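Local coordinates for protein probable ss-1,3-N-acetylglucosaminyltransferase (Staphylococcus aureus, PDB 6H4F) that is a probable glycosyltransferase with a GT-A-type family 2 domain and a helical linker domain, here holding the phosphate-bearing ligand FQ8 between them, at residues A[170-175]-A[275-280]; A[269-274]-A[313-318]. All coordinates share one frame; numbering follows the deposited sequence.

Contact 1 (A[170-175]-A[275-280]); sequences YALSVL and TTRLLR. With FQ8 ([(2~{R},3~{S},4~{S})-2,3,4,5-tetrakis(oxidanyl)pentyl] [(2~{R},3~{R},4~{S})-2,3,4-tris(oxidanyl)-5-[oxidanyl-[(2~{R},3~{S},4~{S})-2,3,4-tris(oxidanyl)-5-phosphonooxy-pentoxy]phosphoryl]oxy-pentyl] hydrogen phosphate), chain M.
The FQ8 site lies where a loop of the GT-A-type glycosyltransferase region, 170-175, meets helix 264-281, and Y170 and R277 join the two sides directly. The Y170 ring reaches across to the helix, its CE1 3.7 Å from CB of R277 and its CD1 against that residue's CG. CG of Y170 stands anti to the carbonyl carbon (chi1 -68°), which sends the ring out to the helix; there OH arrives 3.4 Å from CG2 of T276 and also touches CD of R280. One ring face is covered by the ligand, with FQ8 OAL above it toward the rim. L172 meets R277 with a methyl, CD1, obliquely to the guanidinium.

Two phosphates of FQ8 bridge the segments. Oxygen OAP takes a nearly straight bond from N of L172 (2.7 Å, 174°) and a second from NH1 of R277 at 2.8 Å, with a weak third from NH2. The R277 chain leaves the helix with CG anti to the backbone N, then bends at chi2 (-108°), and its guanidinium meets this phosphate edge-on; NH1 also donates to O of F169. At the ligand's terminal phosphate, OH of Y170 donates to OAA over 2.6 Å, while NH2 of R280 donates to OAO over 2.7 Å and NE adds a weak bond. OAO lies at the guanidinium edge, in its plane, and OAG sits over one face. K273 and T320 are further partners of the ligand. Loop and helix thus share the anion: two arginines probably offset the phosphate charge, while a backbone N-H and a phenol fix individual oxygens, so the ligand itself supplies the polar link between the segments.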
ATOM      1  N   TYR A 170       8.027 -28.071   0.140  1.00 26.23           N
ATOM      2  CA  TYR A 170       7.217 -27.805   1.308  1.00 24.74           C
ATOM      3  C   TYR A 170       7.355 -28.921   2.368  1.00 29.11           C
ATOM      4  O   TYR A 170       6.640 -28.910   3.380  1.00 27.56           O
ATOM      5  CB  TYR A 170       5.762 -27.612   0.908  1.00 26.06           C
ATOM      6  CG  TYR A 170       5.523 -26.352   0.110  1.00 24.80           C
ATOM      7  CD1 TYR A 170       5.494 -25.137   0.735  1.00 25.60           C
ATOM      8  CD2 TYR A 170       5.302 -26.378  -1.260  1.00 25.99           C
ATOM      9  CE1 TYR A 170       5.259 -23.960   0.042  1.00 26.88           C
ATOM     10  CE2 TYR A 170       5.078 -25.221  -1.983  1.00 26.01           C
ATOM     11  CZ  TYR A 170       5.052 -24.001  -1.329  1.00 26.65           C
ATOM     12  OH  TYR A 170       4.814 -22.835  -2.008  1.00 25.58           O
ATOM     13  N   ALA A 171       8.289 -29.859   2.183  1.00 27.81           N
ATOM     14  CA  ALA A 171       8.498 -30.945   3.165  1.00 27.59           C
ATOM     15  C   ALA A 171       9.995 -31.253   3.253  1.00 27.68           C
ATOM     16  O   ALA A 171      10.450 -32.317   2.790  1.00 27.84           O
ATOM     17  CB  ALA A 171       7.719 -32.165   2.755  1.00 26.33           C
ATOM     18  N   LEU A 172      10.758 -30.299   3.796  1.00 27.01           N
ATOM     19  CA  LEU A 172      12.212 -30.335   3.740  1.00 29.79           C
ATOM     20  C   LEU A 172      12.850 -30.788   5.067  1.00 28.89           C
ATOM     21  O   LEU A 172      14.070 -30.695   5.198  1.00 30.69           O
ATOM     22  CB  LEU A 172      12.698 -28.934   3.360  1.00 28.15           C
ATOM     23  CG  LEU A 172      12.481 -28.532   1.910  1.00 26.43           C
ATOM     24  CD1 LEU A 172      12.968 -27.121   1.673  1.00 26.69           C
ATOM     25  CD2 LEU A 172      13.172 -29.476   0.943  1.00 29.41           C
ATOM     26  N   SER A 173      12.063 -31.304   6.021  1.00 30.10           N
ATOM     27  CA  SER A 173      12.656 -31.939   7.230  1.00 30.85           C
ATOM     28  C   SER A 173      13.557 -33.102   6.791  1.00 26.91           C
ATOM     29  O   SER A 173      13.429 -33.609   5.660  1.00 29.43           O
ATOM     30  CB  SER A 173      11.598 -32.423   8.191  1.00 33.67           C
ATOM     31  OG  SER A 173      11.128 -33.726   7.824  1.00 30.98           O
ATOM     32  N   VAL A 174      14.436 -33.555   7.684  1.00 24.89           N
ATOM     33  CA  VAL A 174      15.243 -34.753   7.412  1.00 27.26           C
ATOM     34  C   VAL A 174      14.591 -36.001   8.020  1.00 27.32           C
ATOM     35  O   VAL A 174      15.234 -37.039   8.109  1.00 33.24           O
ATOM     36  CB  VAL A 174      16.694 -34.592   7.875  1.00 26.30           C
ATOM     37  CG1 VAL A 174      17.402 -33.521   7.079  1.00 26.49           C
ATOM     38  CG2 VAL A 174      16.803 -34.313   9.352  1.00 27.46           C
ATOM     39  N   LEU A 175      13.307 -35.921   8.368  1.00 28.13           N
ATOM     40  CA  LEU A 175      12.582 -37.056   8.966  1.00 27.67           C
ATOM     41  C   LEU A 175      12.099 -37.978   7.840  1.00 26.22           C
ATOM     42  O   LEU A 175      10.896 -38.125   7.568  1.00 26.65           O
ATOM     43  CB  LEU A 175      11.451 -36.506   9.844  1.00 26.77           C
ATOM     44  CG  LEU A 175      11.888 -35.412  10.817  1.00 27.77           C
ATOM     45  CD1 LEU A 175      10.702 -34.835  11.593  1.00 27.39           C
ATOM     46  CD2 LEU A 175      12.971 -35.926  11.772  1.00 30.35           C
ATOM     47  N   THR A 275      11.684 -19.657  -3.184  1.00 24.05           N
ATOM     48  CA  THR A 275      11.338 -18.308  -2.782  1.00 24.39           C
ATOM     49  C   THR A 275       9.884 -18.271  -2.297  1.00 23.68           C
ATOM     50  O   THR A 275       9.579 -17.668  -1.263  1.00 22.88           O
ATOM     51  CB  THR A 275      11.575 -17.297  -3.916  1.00 23.69           C
ATOM     52  OG1 THR A 275      12.960 -17.320  -4.262  1.00 23.35           O
ATOM     53  CG2 THR A 275      11.168 -15.897  -3.524  1.00 24.35           C
ATOM     54  N   THR A 276       8.990 -18.925  -3.038  1.00 24.17           N
ATOM     55  CA  THR A 276       7.591 -18.981  -2.671  1.00 24.16           C
ATOM     56  C   THR A 276       7.442 -19.624  -1.284  1.00 26.34           C
ATOM     57  O   THR A 276       6.734 -19.080  -0.425  1.00 27.42           O
ATOM     58  CB  THR A 276       6.759 -19.739  -3.713  1.00 24.66           C
ATOM     59  OG1 THR A 276       6.942 -19.126  -4.992  1.00 24.55           O
ATOM     60  CG2 THR A 276       5.283 -19.764  -3.363  1.00 24.46           C
ATOM     61  N   ARG A 277       8.117 -20.764  -1.070  1.00 25.66           N
ATOM     62  CA  ARG A 277       8.032 -21.488   0.186  1.00 29.10           C
ATOM     63  C   ARG A 277       8.536 -20.598   1.336  1.00 29.39           C
ATOM     64  O   ARG A 277       7.939 -20.561   2.411  1.00 29.91           O
ATOM     65  CB  ARG A 277       8.811 -22.806   0.137  1.00 28.37           C
ATOM     66  CG  ARG A 277       8.891 -23.520   1.487  1.00 29.08           C
ATOM     67  CD  ARG A 277      10.268 -23.496   2.161  1.00 29.88           C
ATOM     68  NE  ARG A 277      10.223 -23.700   3.604  1.00 33.04           N
ATOM     69  CZ  ARG A 277      10.029 -24.880   4.205  1.00 44.71           C
ATOM     70  NH1 ARG A 277       9.746 -25.978   3.502  1.00 34.65           N
ATOM     71  NH2 ARG A 277      10.115 -24.968   5.520  1.00 38.32           N
ATOM     72  N   LEU A 278       9.631 -19.874   1.075  1.00 26.70           N
ATOM     73  CA  LEU A 278      10.236 -18.980   2.043  1.00 26.81           C
ATOM     74  C   LEU A 278       9.248 -17.870   2.429  1.00 28.49           C
ATOM     75  O   LEU A 278       9.140 -17.517   3.606  1.00 26.68           O
ATOM     76  CB  LEU A 278      11.512 -18.411   1.429  1.00 27.65           C
ATOM     77  CG  LEU A 278      12.311 -17.446   2.299  1.00 31.97           C
ATOM     78  CD1 LEU A 278      12.777 -18.139   3.578  1.00 32.95           C
ATOM     79  CD2 LEU A 278      13.513 -16.916   1.525  1.00 31.53           C
ATOM     80  N   LEU A 279       8.524 -17.328   1.444  1.00 27.78           N
ATOM     81  CA  LEU A 279       7.571 -16.267   1.706  1.00 28.61           C
ATOM     82  C   LEU A 279       6.314 -16.829   2.379  1.00 27.15           C
ATOM     83  O   LEU A 279       5.698 -16.131   3.163  1.00 27.52           O
ATOM     84  CB  LEU A 279       7.220 -15.549   0.402  1.00 26.37           C
ATOM     85  CG  LEU A 279       8.367 -14.754  -0.201  1.00 29.10           C
ATOM     86  CD1 LEU A 279       8.000 -14.215  -1.570  1.00 31.61           C
ATOM     87  CD2 LEU A 279       8.768 -13.630   0.717  1.00 30.19           C
ATOM     88  N   ARG A 280       5.950 -18.079   2.096  1.00 26.95           N
ATOM     89  CA  ARG A 280       4.772 -18.660   2.755  1.00 29.00           C
ATOM     90  C   ARG A 280       5.081 -19.125   4.187  1.00 31.01           C
ATOM     91  O   ARG A 280       4.190 -19.081   5.014  1.00 31.32           O
ATOM     92  CB  ARG A 280       4.198 -19.844   1.987  1.00 29.54           C
ATOM     93  CG  ARG A 280       3.494 -19.463   0.696  1.00 32.70           C
ATOM     94  CD  ARG A 280       2.888 -20.710   0.091  1.00 35.23           C
ATOM     95  NE  ARG A 280       2.289 -20.445  -1.193  1.00 33.27           N
ATOM     96  CZ  ARG A 280       1.108 -19.865  -1.349  1.00 35.10           C
ATOM     97  NH1 ARG A 280       0.462 -19.393  -0.293  1.00 31.07           N
ATOM     98  NH2 ARG A 280       0.615 -19.704  -2.563  1.00 32.62           N
TER
HETATM   99  OAN FQ8 M 401       1.332 -23.140  -5.634  1.00 39.71           O
HETATM  100  PBL FQ8 M 401       2.084 -22.701  -4.285  1.00 32.53           P
HETATM  101  OAO FQ8 M 401       2.101 -21.100  -4.332  1.00 34.34           O
HETATM  102  OAA FQ8 M 401       3.445 -23.263  -4.215  1.00 31.67           O
HETATM  103  OAX FQ8 M 401       1.120 -23.108  -3.075  1.00 42.43           O
HETATM  104  CAS FQ8 M 401       1.621 -23.674  -1.865  1.00 35.88           C
HETATM  105  CBE FQ8 M 401       0.467 -24.359  -1.128  1.00 37.87           C
HETATM  106  OAG FQ8 M 401      -0.602 -23.435  -0.932  1.00 34.53           O
HETATM  107  CBJ FQ8 M 401       0.940 -24.908   0.222  1.00 41.50           C
HETATM  108  OAL FQ8 M 401       1.904 -24.045   0.827  1.00 35.36           O
HETATM  109  CBF FQ8 M 401       1.573 -26.270  -0.019  1.00 43.11           C
HETATM  110  OAH FQ8 M 401       0.548 -27.165  -0.442  1.00 55.78           O
HETATM  111  CAU FQ8 M 401       2.237 -26.777   1.266  1.00 42.42           C
HETATM  112  OAZ FQ8 M 401       1.327 -26.688   2.363  1.00 34.41           O
HETATM  113  PBN FQ8 M 401       1.324 -27.827   3.506  1.00 37.72           P
HETATM  114  OAQ FQ8 M 401       1.405 -29.217   2.712  1.00 31.15           O
HETATM  115  OAC FQ8 M 401       0.113 -27.750   4.349  1.00 33.66           O
HETATM  116  OBB FQ8 M 401       2.693 -27.691   4.322  1.00 45.02           O
HETATM  117  CAW FQ8 M 401       2.995 -26.478   5.016  1.00 52.78           C
HETATM  118  CBH FQ8 M 401       4.484 -26.406   5.368  1.00 55.27           C
HETATM  119  OAJ FQ8 M 401       5.259 -27.078   4.375  1.00 35.06           O
HETATM  120  CBK FQ8 M 401       4.724 -27.047   6.738  1.00 64.62           C
HETATM  121  OAM FQ8 M 401       3.682 -26.657   7.632  1.00 63.13           O
HETATM  122  CBG FQ8 M 401       6.070 -26.587   7.305  1.00 50.20           C
HETATM  123  OAI FQ8 M 401       6.098 -25.164   7.370  1.00 54.21           O
HETATM  124  CAV FQ8 M 401       7.201 -27.075   6.403  1.00 61.60           C
HETATM  125  OBA FQ8 M 401       8.337 -27.417   7.195  1.00 46.84           O
HETATM  126  PBM FQ8 M 401       9.333 -28.572   6.687  1.00 51.35           P
HETATM  127  OAP FQ8 M 401       9.690 -28.175   5.171  1.00 46.92           O
HETATM  128  OAB FQ8 M 401       8.702 -29.908   6.781  1.00 36.78           O
HETATM  129  OAY FQ8 M 401      10.692 -28.442   7.526  1.00 59.18           O
HETATM  130  CAT FQ8 M 401      11.100 -27.190   8.082  1.00 75.99           C
HETATM  131  CBD FQ8 M 401      11.489 -27.379   9.552  1.00 90.24           C
HETATM  132  OAF FQ8 M 401      12.117 -28.651   9.736  1.00 75.06           O
HETATM  133  CBI FQ8 M 401      12.456 -26.267   9.979  1.00102.68           C
HETATM  134  OAK FQ8 M 401      13.364 -25.975   8.914  1.00 56.62           O
HETATM  135  CBC FQ8 M 401      11.681 -24.999  10.352  1.00 93.40           C
HETATM  136  OAE FQ8 M 401      10.425 -24.968   9.668  1.00 79.07           O
HETATM  137  CAR FQ8 M 401      11.441 -24.983  11.863  1.00 98.61           C
HETATM  138  OAD FQ8 M 401      11.416 -23.632  12.328  1.00111.09           O

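Contact 2 (A[269-274]-A[313-318]); sequences QLAGKY and RDSDKY. With FQ8 ([(2~{R},3~{S},4~{S})-2,3,4,5-tetrakis(oxidanyl)pentyl] [(2~{R},3~{R},4~{S})-2,3,4-tris(oxidanyl)-5-[oxidanyl-[(2~{R},3~{S},4~{S})-2,3,4-tris(oxidanyl)-5-phosphonooxy-pentoxy]phosphoryl]oxy-pentyl] hydrogen phosphate), chain M.
Y318 lays one face of its ring against the helix backbone at Q269, a CH-pi contact in which CA of Q269 stands 3.9 Å from the ring centroid and 26° off its normal. The Q269 side chain crosses the phenol at about a right angle, its CG 3.9 Å from CD1 of Y318. With CG anti to the backbone N (chi1 -173°), CB and CG pass the CD1 side of the ring and the amide end runs on beyond it; OE1 is bonded to K266. The opposite ring face carries CG of K317, so carbon atoms lie over both faces, each toward the rim.

One turn on, G272, with no side chain, lets the two backbones close to 4.7 Å between its CA and CA of Y318. The same CA makes a CA-H...O contact of 3.6 Å with O of S315, close to where CB of A271 packs on CB of S315.

The second shell is water and charge. One water donates to O of Q269 and O of Y318; another donates to O of Y318 at 2.8 Å and accepts from NZ of K273. The K273 chain, bent at chi2 and chi3, also brings NZ to OAA of FQ8 in a 2.9 Å bond. Farther out, OH of Y318 is bonded to E265 earlier on the helix, and OG of S315 to P312 O. The 3-10 segment after helix 294-308 is therefore seated on helix 264-281 by carbon packing, two waters and the phenol's bond to E265, and one of the waters ties the Y318 carbonyl to the lysine that holds a phosphate oxygen.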
ATOM      1  N   GLN A 269      13.409 -22.134 -12.055  1.00 24.86           N
ATOM      2  CA  GLN A 269      12.108 -22.602 -11.639  1.00 25.39           C
ATOM      3  C   GLN A 269      12.174 -23.121 -10.187  1.00 24.59           C
ATOM      4  O   GLN A 269      11.274 -22.838  -9.383  1.00 24.25           O
ATOM      5  CB  GLN A 269      11.618 -23.701 -12.570  1.00 26.62           C
ATOM      6  CG  GLN A 269      10.173 -24.141 -12.296  1.00 26.26           C
ATOM      7  CD  GLN A 269       9.822 -25.457 -12.946  1.00 27.05           C
ATOM      8  OE1 GLN A 269      10.670 -26.300 -13.142  1.00 30.24           O
ATOM      9  NE2 GLN A 269       8.577 -25.626 -13.331  1.00 25.03           N
ATOM     10  N   LEU A 270      13.225 -23.895  -9.877  1.00 24.47           N
ATOM     11  CA  LEU A 270      13.407 -24.445  -8.546  1.00 25.33           C
ATOM     12  C   LEU A 270      13.631 -23.306  -7.540  1.00 26.81           C
ATOM     13  O   LEU A 270      13.032 -23.306  -6.467  1.00 26.34           O
ATOM     14  CB  LEU A 270      14.591 -25.421  -8.549  1.00 25.72           C
ATOM     15  CG  LEU A 270      14.363 -26.746  -9.272  1.00 24.32           C
ATOM     16  CD1 LEU A 270      15.647 -27.519  -9.417  1.00 24.61           C
ATOM     17  CD2 LEU A 270      13.360 -27.591  -8.532  1.00 24.83           C
ATOM     18  N   ALA A 271      14.481 -22.340  -7.901  1.00 27.27           N
ATOM     19  CA  ALA A 271      14.770 -21.194  -7.019  1.00 25.64           C
ATOM     20  C   ALA A 271      13.479 -20.431  -6.732  1.00 24.77           C
ATOM     21  O   ALA A 271      13.212 -20.051  -5.603  1.00 24.69           O
ATOM     22  CB  ALA A 271      15.817 -20.293  -7.652  1.00 27.77           C
ATOM     23  N   GLY A 272      12.669 -20.217  -7.773  1.00 25.76           N
ATOM     24  CA  GLY A 272      11.399 -19.509  -7.638  1.00 24.69           C
ATOM     25  C   GLY A 272      10.450 -20.222  -6.688  1.00 25.42           C
ATOM     26  O   GLY A 272       9.710 -19.578  -5.908  1.00 24.86           O
ATOM     27  N   LYS A 273      10.439 -21.557  -6.759  1.00 25.98           N
ATOM     28  CA  LYS A 273       9.592 -22.327  -5.877  1.00 24.71           C
ATOM     29  C   LYS A 273      10.121 -22.192  -4.437  1.00 26.91           C
ATOM     30  O   LYS A 273       9.328 -22.044  -3.520  1.00 27.30           O
ATOM     31  CB  LYS A 273       9.507 -23.790  -6.317  1.00 28.24           C
ATOM     32  CG  LYS A 273       8.611 -24.670  -5.447  1.00 34.53           C
ATOM     33  CD  LYS A 273       7.163 -24.218  -5.296  1.00 34.26           C
ATOM     34  CE  LYS A 273       6.404 -24.322  -6.601  1.00 36.42           C
ATOM     35  NZ  LYS A 273       5.097 -23.614  -6.528  1.00 34.33           N
ATOM     36  N   TYR A 274      11.448 -22.229  -4.239  1.00 26.31           N
ATOM     37  CA  TYR A 274      11.971 -22.081  -2.881  1.00 26.08           C
ATOM     38  C   TYR A 274      11.580 -20.695  -2.345  1.00 26.21           C
ATOM     39  O   TYR A 274      11.171 -20.582  -1.197  1.00 25.70           O
ATOM     40  CB  TYR A 274      13.481 -22.339  -2.732  1.00 27.02           C
ATOM     41  CG  TYR A 274      13.840 -22.337  -1.268  1.00 29.37           C
ATOM     42  CD1 TYR A 274      13.563 -23.432  -0.464  1.00 26.47           C
ATOM     43  CD2 TYR A 274      14.274 -21.180  -0.649  1.00 29.08           C
ATOM     44  CE1 TYR A 274      13.778 -23.401   0.903  1.00 29.30           C
ATOM     45  CE2 TYR A 274      14.474 -21.127   0.724  1.00 30.90           C
ATOM     46  CZ  TYR A 274      14.217 -22.236   1.504  1.00 31.04           C
ATOM     47  OH  TYR A 274      14.403 -22.170   2.854  1.00 32.58           O
ATOM     48  N   ARG A 313      17.051 -12.567 -11.009  1.00 27.30           N
ATOM     49  CA  ARG A 313      15.709 -12.060 -11.233  1.00 28.96           C
ATOM     50  C   ARG A 313      14.928 -12.976 -12.184  1.00 28.47           C
ATOM     51  O   ARG A 313      13.709 -12.967 -12.154  1.00 29.98           O
ATOM     52  CB  ARG A 313      15.755 -10.633 -11.789  1.00 30.17           C
ATOM     53  CG  ARG A 313      16.027  -9.583 -10.710  1.00 32.91           C
ATOM     54  CD  ARG A 313      15.844  -8.153 -11.213  1.00 29.49           C
ATOM     55  NE  ARG A 313      15.828  -7.213 -10.092  1.00 31.77           N
ATOM     56  CZ  ARG A 313      14.737  -6.775  -9.466  1.00 30.74           C
ATOM     57  NH1 ARG A 313      13.552  -7.302  -9.737  1.00 26.50           N
ATOM     58  NH2 ARG A 313      14.843  -5.802  -8.573  1.00 29.28           N
ATOM     59  N   ASP A 314      15.618 -13.779 -13.000  1.00 27.85           N
ATOM     60  CA  ASP A 314      14.962 -14.732 -13.899  1.00 29.77           C
ATOM     61  C   ASP A 314      14.126 -15.758 -13.111  1.00 31.50           C
ATOM     62  O   ASP A 314      13.235 -16.377 -13.684  1.00 30.32           O
ATOM     63  CB  ASP A 314      15.968 -15.468 -14.785  1.00 39.72           C
ATOM     64  CG  ASP A 314      16.578 -14.623 -15.903  1.00 46.65           C
ATOM     65  OD1 ASP A 314      15.884 -13.694 -16.385  1.00 64.54           O
ATOM     66  OD2 ASP A 314      17.740 -14.903 -16.284  1.00 60.76           O
ATOM     67  N   SER A 315      14.402 -15.943 -11.810  1.00 25.93           N
ATOM     68  CA  SER A 315      13.624 -16.874 -10.984  1.00 26.90           C
ATOM     69  C   SER A 315      12.275 -16.261 -10.582  1.00 27.50           C
ATOM     70  O   SER A 315      11.358 -17.002 -10.207  1.00 25.46           O
ATOM     71  CB  SER A 315      14.391 -17.291  -9.763  1.00 28.74           C
ATOM     72  OG  SER A 315      14.547 -16.190  -8.864  1.00 29.38           O
ATOM     73  N   ASP A 316      12.143 -14.931 -10.661  1.00 25.31           N
ATOM     74  CA  ASP A 316      11.006 -14.220 -10.054  1.00 27.53           C
ATOM     75  C   ASP A 316       9.680 -14.616 -10.731  1.00 29.06           C
ATOM     76  O   ASP A 316       8.644 -14.717 -10.061  1.00 29.42           O
ATOM     77  CB  ASP A 316      11.215 -12.702 -10.054  1.00 29.30           C
ATOM     78  CG  ASP A 316      12.312 -12.225  -9.091  1.00 41.29           C
ATOM     79  OD1 ASP A 316      12.883 -13.093  -8.327  1.00 36.08           O
ATOM     80  OD2 ASP A 316      12.596 -10.981  -9.088  1.00 34.54           O
ATOM     81  N   LYS A 317       9.703 -14.880 -12.039  1.00 27.36           N
ATOM     82  CA  LYS A 317       8.473 -15.231 -12.745  1.00 28.85           C
ATOM     83  C   LYS A 317       7.944 -16.603 -12.299  1.00 27.16           C
ATOM     84  O   LYS A 317       6.790 -16.940 -12.584  1.00 29.03           O
ATOM     85  CB  LYS A 317       8.662 -15.202 -14.268  1.00 33.36           C
ATOM     86  CG  LYS A 317       9.619 -16.243 -14.839  1.00 34.93           C
ATOM     87  CD  LYS A 317       9.930 -16.002 -16.317  1.00 38.90           C
ATOM     88  CE  LYS A 317      11.094 -16.822 -16.829  1.00 48.72           C
ATOM     89  NZ  LYS A 317      12.383 -16.184 -16.495  1.00 53.23           N
ATOM     90  N   TYR A 318       8.770 -17.403 -11.621  1.00 26.09           N
ATOM     91  CA  TYR A 318       8.330 -18.718 -11.124  1.00 28.95           C
ATOM     92  C   TYR A 318       7.853 -18.637  -9.664  1.00 31.07           C
ATOM     93  O   TYR A 318       7.505 -19.649  -9.083  1.00 33.81           O
ATOM     94  CB  TYR A 318       9.452 -19.729 -11.290  1.00 27.30           C
ATOM     95  CG  TYR A 318       9.846 -19.969 -12.723  1.00 27.20           C
ATOM     96  CD1 TYR A 318       9.013 -20.640 -13.597  1.00 28.51           C
ATOM     97  CD2 TYR A 318      11.065 -19.520 -13.197  1.00 28.28           C
ATOM     98  CE1 TYR A 318       9.363 -20.831 -14.927  1.00 29.40           C
ATOM     99  CE2 TYR A 318      11.456 -19.741 -14.507  1.00 28.30           C
ATOM    100  CZ  TYR A 318      10.603 -20.398 -15.374  1.00 29.68           C
ATOM    101  OH  TYR A 318      11.011 -20.600 -16.661  1.00 33.22           O
TER
HETATM  102  OAN FQ8 M 401       1.332 -23.140  -5.634  1.00 39.71           O
HETATM  103  PBL FQ8 M 401       2.084 -22.701  -4.285  1.00 32.53           P
HETATM  104  OAO FQ8 M 401       2.101 -21.100  -4.332  1.00 34.34           O
HETATM  105  OAA FQ8 M 401       3.445 -23.263  -4.215  1.00 31.67           O
HETATM  106  OAX FQ8 M 401       1.120 -23.108  -3.075  1.00 42.43           O
HETATM  107  CAS FQ8 M 401       1.621 -23.674  -1.865  1.00 35.88           C
HETATM  108  CBE FQ8 M 401       0.467 -24.359  -1.128  1.00 37.87           C
HETATM  109  OAG FQ8 M 401      -0.602 -23.435  -0.932  1.00 34.53           O
HETATM  110  CBJ FQ8 M 401       0.940 -24.908   0.222  1.00 41.50           C
HETATM  111  OAL FQ8 M 401       1.904 -24.045   0.827  1.00 35.36           O
HETATM  112  CBF FQ8 M 401       1.573 -26.270  -0.019  1.00 43.11           C
HETATM  113  OAH FQ8 M 401       0.548 -27.165  -0.442  1.00 55.78           O
HETATM  114  CAU FQ8 M 401       2.237 -26.777   1.266  1.00 42.42           C
HETATM  115  OAZ FQ8 M 401       1.327 -26.688   2.363  1.00 34.41           O
HETATM  116  PBN FQ8 M 401       1.324 -27.827   3.506  1.00 37.72           P
HETATM  117  OAQ FQ8 M 401       1.405 -29.217   2.712  1.00 31.15           O
HETATM  118  OAC FQ8 M 401       0.113 -27.750   4.349  1.00 33.66           O
HETATM  119  OBB FQ8 M 401       2.693 -27.691   4.322  1.00 45.02           O
HETATM  120  CAW FQ8 M 401       2.995 -26.478   5.016  1.00 52.78           C
HETATM  121  CBH FQ8 M 401       4.484 -26.406   5.368  1.00 55.27           C
HETATM  122  OAJ FQ8 M 401       5.259 -27.078   4.375  1.00 35.06           O
HETATM  123  CBK FQ8 M 401       4.724 -27.047   6.738  1.00 64.62           C
HETATM  124  OAM FQ8 M 401       3.682 -26.657   7.632  1.00 63.13           O
HETATM  125  CBG FQ8 M 401       6.070 -26.587   7.305  1.00 50.20           C
HETATM  126  OAI FQ8 M 401       6.098 -25.164   7.370  1.00 54.21           O
HETATM  127  CAV FQ8 M 401       7.201 -27.075   6.403  1.00 61.60           C
HETATM  128  OBA FQ8 M 401       8.337 -27.417   7.195  1.00 46.84           O
HETATM  129  PBM FQ8 M 401       9.333 -28.572   6.687  1.00 51.35           P
HETATM  130  OAP FQ8 M 401       9.690 -28.175   5.171  1.00 46.92           O
HETATM  131  OAB FQ8 M 401       8.702 -29.908   6.781  1.00 36.78           O
HETATM  132  OAY FQ8 M 401      10.692 -28.442   7.526  1.00 59.18           O
HETATM  133  CAT FQ8 M 401      11.100 -27.190   8.082  1.00 75.99           C
HETATM  134  CBD FQ8 M 401      11.489 -27.379   9.552  1.00 90.24           C
HETATM  135  OAF FQ8 M 401      12.117 -28.651   9.736  1.00 75.06           O
HETATM  136  CBI FQ8 M 401      12.456 -26.267   9.979  1.00102.68           C
HETATM  137  OAK FQ8 M 401      13.364 -25.975   8.914  1.00 56.62           O
HETATM  138  CBC FQ8 M 401      11.681 -24.999  10.352  1.00 93.40           C
HETATM  139  OAE FQ8 M 401      10.425 -24.968   9.668  1.00 79.07           O
HETATM  140  CAR FQ8 M 401      11.441 -24.983  11.863  1.00 98.61           C
HETATM  141  OAD FQ8 M 401      11.416 -23.632  12.328  1.00111.09           O
HETATM  142  O   HOH W   1       8.408 -22.601  -9.303  1.00 25.55           O
HETATM  143  O   HOH W   2       6.098 -21.029  -7.110  1.00 37.91           O

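Both contacts use helix 264-281, contact 1 its last turns and contact 2 the turns just before, with centres about 14 Å apart. Contact 1 is buried near the middle of the chain and joins the helix to the family 2 region; contact 2 is partly buried, about 21 Å from the chain centre, and joins it to a 3-10 segment of the linker region. Contact 1 reaches FQ8 through two arginines, a phenol and a backbone N-H; contact 2 reaches it through K273 alone of its residues and is otherwise packing and water bridges. They meet where CE2 of Y170 packs on CD of K273, 4.0 Å away; both residues donate to the same phosphate oxygen, OAA.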